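Local coordinates for hypoxanthine-guanine-xanthine phosphoribosyltransferase (PDB 1HGX) that transfers the phosphoribosyl group of 5-phospho-alpha-D-ribose 1-diphosphate to hypoxanthine, guanine or xanthine, salvaging host purines as IMP, GMP and XMP for the parasite, at the interface of chains A and B. Numbering follows the deposited sequence. Chains: chain A/B, Hypoxanthine-guanine-xanthine phosphoribosyltransferase.

Contact 1: the interface of chains A and B. Residues chain A 62-66; chain B 166, 169.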
# COMPACT_ATOMS: atom_id res chain seq x y z
N PHE A 62 13.26 7.19 8.90
CA PHE A 62 13.81 8.43 8.35
C PHE A 62 12.85 9.06 7.35
O PHE A 62 11.87 8.43 6.93
CB PHE A 62 15.20 8.20 7.74
CG PHE A 62 15.26 7.10 6.71
CD1 PHE A 62 14.94 7.35 5.38
CD2 PHE A 62 15.68 5.82 7.07
CE1 PHE A 62 15.05 6.34 4.42
CE2 PHE A 62 15.79 4.80 6.11
CZ PHE A 62 15.47 5.06 4.79
N GLN A 63 13.09 10.32 7.01
CA GLN A 63 12.24 11.03 6.06
C GLN A 63 12.40 10.44 4.66
O GLN A 63 13.51 10.27 4.17
CB GLN A 63 12.60 12.51 6.06
CG GLN A 63 11.73 13.37 5.18
CD GLN A 63 12.13 14.83 5.24
OE1 GLN A 63 13.31 15.16 5.21
NE2 GLN A 63 11.15 15.71 5.33
N LEU A 64 11.28 10.12 4.03
CA LEU A 64 11.26 9.55 2.68
C LEU A 64 9.94 9.96 2.05
O LEU A 64 8.98 10.26 2.75
CB LEU A 64 11.39 8.02 2.76
CG LEU A 64 10.35 7.23 3.56
CD1 LEU A 64 9.15 6.84 2.69
CD2 LEU A 64 11.03 6.00 4.12
N GLU A 65 9.88 9.96 0.73
CA GLU A 65 8.67 10.37 0.03
C GLU A 65 8.09 9.22 -0.78
O GLU A 65 8.71 8.76 -1.73
CB GLU A 65 9.03 11.53 -0.89
CG GLU A 65 7.86 12.13 -1.65
CD GLU A 65 8.17 13.52 -2.16
OE1 GLU A 65 9.35 13.95 -2.07
OE2 GLU A 65 7.24 14.19 -2.65
N PRO A 66 6.93 8.71 -0.39
CA PRO A 66 6.36 7.60 -1.15
C PRO A 66 5.75 8.06 -2.47
O PRO A 66 5.31 9.20 -2.59
CB PRO A 66 5.25 7.07 -0.22
CG PRO A 66 5.63 7.55 1.14
CD PRO A 66 6.15 8.95 0.83
N ASN B 166 6.70 14.11 5.79
CA ASN B 166 7.22 12.81 5.40
C ASN B 166 7.98 12.09 6.49
O ASN B 166 8.90 11.31 6.22
CB ASN B 166 8.08 12.93 4.15
CG ASN B 166 7.25 13.15 2.90
OD1 ASN B 166 6.13 12.65 2.79
ND2 ASN B 166 7.80 13.90 1.95
N ARG B 169 5.49 8.21 9.80
CA ARG B 169 4.66 7.14 9.25
C ARG B 169 4.96 5.75 9.82
O ARG B 169 4.08 4.89 9.88
CB ARG B 169 4.82 7.05 7.73
CG ARG B 169 3.89 7.94 6.95
CD ARG B 169 4.11 7.77 5.46
NE ARG B 169 5.44 8.21 5.09
CZ ARG B 169 5.70 9.31 4.39
NH1 ARG B 169 4.73 10.10 3.95
NH2 ARG B 169 6.96 9.67 4.21
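A kink at chi3 of B:Arg169 (-65°), in a chain otherwise extended through chi2, turns its guanidinium over the ring of A:Pro66, while B:Asn166 holds its amide beside its own backbone N (chi1 -75°) and presents it to A:Leu64 and A:Glu65. Both belong to the dimer interface of a type I phosphoribosyltransferase, where a loop of chain B packs on the segment of chain A that runs into strand 65-72. A:Pro66 covers one guanidinium face: its CD lies 3.3 Å above the plane, displaced toward the rim, and is 3.6 Å from CZ of B:Arg169. The edge of the same group is used within chain B. There NH1 of B:Arg169 donates to the amide oxygen OD1 of B:Asn166 at 3.1 Å, with the acceptor nearly in the guanidinium plane and the bond fairly straight (157° at the hydrogen). This bond should limit rotation of both flat groups. Nitrogen NH2 of B:Arg169 also lies close to the carbonyl oxygen of A:Leu64, but its N-H points elsewhere and the pair is not a hydrogen bond. A weak backbone bond of 3.4 Å runs from A:Leu64 N to B:Asn166 O. Further along the strand entry, the amide nitrogen ND2 of B:Asn166 stands 3.9 Å from CB of A:Glu65. On the other flank, methylene CG of A:Gln63 rests 3.8 Å from CB of B:Asn166.

Contact 2: the interface of chains A and B. Residues chain A 57-58, 60-61; chain B 170.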
# COMPACT_ATOMS: atom_id res chain seq x y z
N LEU A 57 8.40 -0.01 4.88
CA LEU A 57 8.23 1.35 5.39
C LEU A 57 7.99 1.40 6.90
O LEU A 57 8.32 2.40 7.54
CB LEU A 57 7.11 2.08 4.64
CG LEU A 57 7.53 2.99 3.48
CD1 LEU A 57 8.47 2.29 2.52
CD2 LEU A 57 6.28 3.48 2.76
N LYS A 58 7.44 0.33 7.46
CA LYS A 58 7.21 0.28 8.90
C LYS A 58 8.53 0.16 9.66
O LYS A 58 8.57 0.31 10.88
CB LYS A 58 6.30 -0.89 9.26
CG LYS A 58 4.87 -0.69 8.85
CD LYS A 58 4.10 -1.96 9.02
CE LYS A 58 2.68 -1.80 8.51
NZ LYS A 58 2.03 -3.13 8.42
N LEU A 60 11.41 1.78 8.34
CA LEU A 60 12.27 2.86 7.91
C LEU A 60 12.05 4.09 8.77
O LEU A 60 11.08 4.82 8.60
CB LEU A 60 12.02 3.18 6.43
CG LEU A 60 12.89 2.52 5.36
CD1 LEU A 60 13.60 1.28 5.84
CD2 LEU A 60 12.04 2.23 4.16
N ASP A 61 13.01 4.35 9.64
CA ASP A 61 12.95 5.45 10.58
C ASP A 61 13.60 6.75 10.11
O ASP A 61 14.41 7.33 10.82
CB ASP A 61 13.58 4.98 11.90
CG ASP A 61 13.18 5.84 13.07
OD1 ASP A 61 12.05 6.36 13.09
OD2 ASP A 61 14.02 5.99 13.99
N ASN B 170 6.21 5.54 10.23
CA ASN B 170 6.65 4.25 10.75
C ASN B 170 6.28 3.94 12.19
O ASN B 170 6.42 2.79 12.62
CB ASN B 170 8.16 4.11 10.59
CG ASN B 170 8.93 5.15 11.37
OD1 ASN B 170 8.75 6.36 11.17
ND2 ASN B 170 9.81 4.70 12.25
O HOH W 1 6.33 0.01 12.98
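B:Asn170 of one subunit reaches the carboxylate of A:Asp61 in the other, its amide nitrogen ND2 donating to OD1 at 2.9 Å. The bond is moderately bent, with 151° at the hydrogen. It reaches OD1 from above the carboxylate plane, and OD1 in turn is tilted from the amide plane of B:Asn170. The amide and carboxylate planes are also turned well away from each other. The negative charge expected on A:Asp61 would probably strengthen this bond and favour the amide orientation that points ND2 at it. Around this polar pair, backbone carbonyls of chain A border the asparagine. The oxygen of A:Leu57, at the end of helix 50-57, lies 3.5 Å from CB of B:Asn170, and the oxygen of A:Leu60 lies 3.5 Å from CG. The asparagine side chain therefore sits against the turn that leads out of the helix, in a homodimer interface of this phosphoribosyltransferase. Two torsions set the reach: CG of B:Asn170 stands between its backbone N and carbonyl carbon (chi1 62°), whereas the carboxylate of A:Asp61 swings opposite its own backbone N (chi1 -162°). Farther out, the main chains are joined through solvent. Water 1 pairs with the carbonyl oxygen of A:Lys58 at 3.1 Å, adding an indirect link beside the direct side-chain bond. On the chain B side, the same water lies 2.8 Å from the backbone carbonyl oxygen O of B:Asn170.

Contact 3: the interface of chains A and B. Residues chain A 50, 54, 68; chain B 50-51, 54.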
# COMPACT_ATOMS: atom_id res chain seq x y z
N VAL A 50 2.76 -3.93 -2.91
CA VAL A 50 2.24 -3.13 -1.81
C VAL A 50 2.40 -3.72 -0.40
O VAL A 50 2.71 -2.98 0.53
CB VAL A 50 0.79 -2.65 -2.08
CG1 VAL A 50 -0.22 -3.74 -1.80
CG2 VAL A 50 0.51 -1.36 -1.31
N THR A 54 4.70 -1.65 2.23
CA THR A 54 4.27 -1.11 3.51
C THR A 54 5.02 -1.75 4.68
O THR A 54 5.31 -1.08 5.67
CB THR A 54 2.76 -1.26 3.71
OG1 THR A 54 2.40 -2.64 3.66
CG2 THR A 54 2.01 -0.49 2.62
N TYR A 68 3.83 6.10 -6.25
CA TYR A 68 3.30 4.86 -6.80
C TYR A 68 3.20 4.89 -8.29
O TYR A 68 2.96 5.93 -8.89
CB TYR A 68 1.90 4.62 -6.22
CG TYR A 68 1.90 4.62 -4.72
CD1 TYR A 68 1.82 5.81 -4.01
CD2 TYR A 68 2.08 3.43 -4.01
CE1 TYR A 68 1.93 5.82 -2.63
CE2 TYR A 68 2.19 3.43 -2.64
CZ TYR A 68 2.12 4.63 -1.95
OH TYR A 68 2.29 4.63 -0.59
N VAL B 50 -2.90 3.81 2.26
CA VAL B 50 -2.09 2.61 1.99
C VAL B 50 -1.78 1.63 3.14
O VAL B 50 -1.92 0.42 2.97
CB VAL B 50 -0.79 2.96 1.22
CG1 VAL B 50 -0.10 1.70 0.76
CG2 VAL B 50 -1.11 3.82 0.01
N PHE B 51 -1.33 2.13 4.29
CA PHE B 51 -1.00 1.27 5.43
C PHE B 51 -2.24 0.48 5.88
O PHE B 51 -2.20 -0.74 6.05
CB PHE B 51 -0.51 2.12 6.61
CG PHE B 51 0.99 2.30 6.67
CD1 PHE B 51 1.69 2.81 5.58
CD2 PHE B 51 1.70 1.95 7.81
CE1 PHE B 51 3.08 2.98 5.64
CE2 PHE B 51 3.08 2.11 7.88
CZ PHE B 51 3.77 2.63 6.79
N THR B 54 -3.60 -2.12 3.04
CA THR B 54 -2.88 -3.39 2.96
C THR B 54 -3.12 -4.26 4.20
O THR B 54 -3.19 -5.48 4.10
CB THR B 54 -1.37 -3.18 2.78
OG1 THR B 54 -0.83 -2.64 3.99
CG2 THR B 54 -1.11 -2.21 1.66
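The hydroxyl OG1 of B:Thr54 is shared between the subunits: it can donate to its own chain's carbonyl oxygen of B:Phe51 at 3.1 Å, from above the carbonyl plane, and pairs with OG1 of A:Thr54 at 3.2 Å. This is the helix-to-helix part of the phosphoribosyltransferase homodimer, in which helix 50-57 of each chain packs against its two-fold mate. The two threonine side chains meet tip to tip, and the structure does not show which hydroxyl donates between them. In chain A, OG1 of A:Thr54 can also bond back to the carbonyl oxygen of A:Val50, one helical turn earlier, at 3.2 Å. The three bonds compete for two hydroxyl hydrogens, so one threonine can donate fully to the other only by giving up its carbonyl. Both threonines place OG1 between the backbone N and the carbonyl carbon (chi1 60° in A:Thr54), which directs the hydroxyl back at the helix while CG2 of each faces Val50 of the partner chain. CG2 of A:Val50 packs tightly on CG2 of B:Thr54 at 3.5 Å, and CG2 of A:Thr54 meets CG1 of B:Val50 at 3.6 Å. The valines differ between the chains, with chi1 80° in A:Val50 and -170° in B:Val50, so the two-fold is not exact at side-chain level. From strand 65-72, A:Tyr68 approaches B:Val50 from the opposite direction, its phenol oxygen OH standing 3.5 Å from CG2.

Contacts 1 and 2 are near neighbours, their C-alpha centres about 8 Å apart, and draw on adjoining parts of both chains: residues 57-66 of chain A and 166-170 of chain B. Contact 3 lies about 13 Å from contact 1 and 12 Å from contact 2. Helix 50-57 is common to contacts 2 and 3, and strand 65-72 to contacts 1 and 3, so one continuous stretch of chain A serves all three. With two-fold twins, they join the homodimer well away from catalysis: the centre of contact 3 is about 21 Å from A:Asp106, the probable proton acceptor, and that of contact 1 about 28 Å.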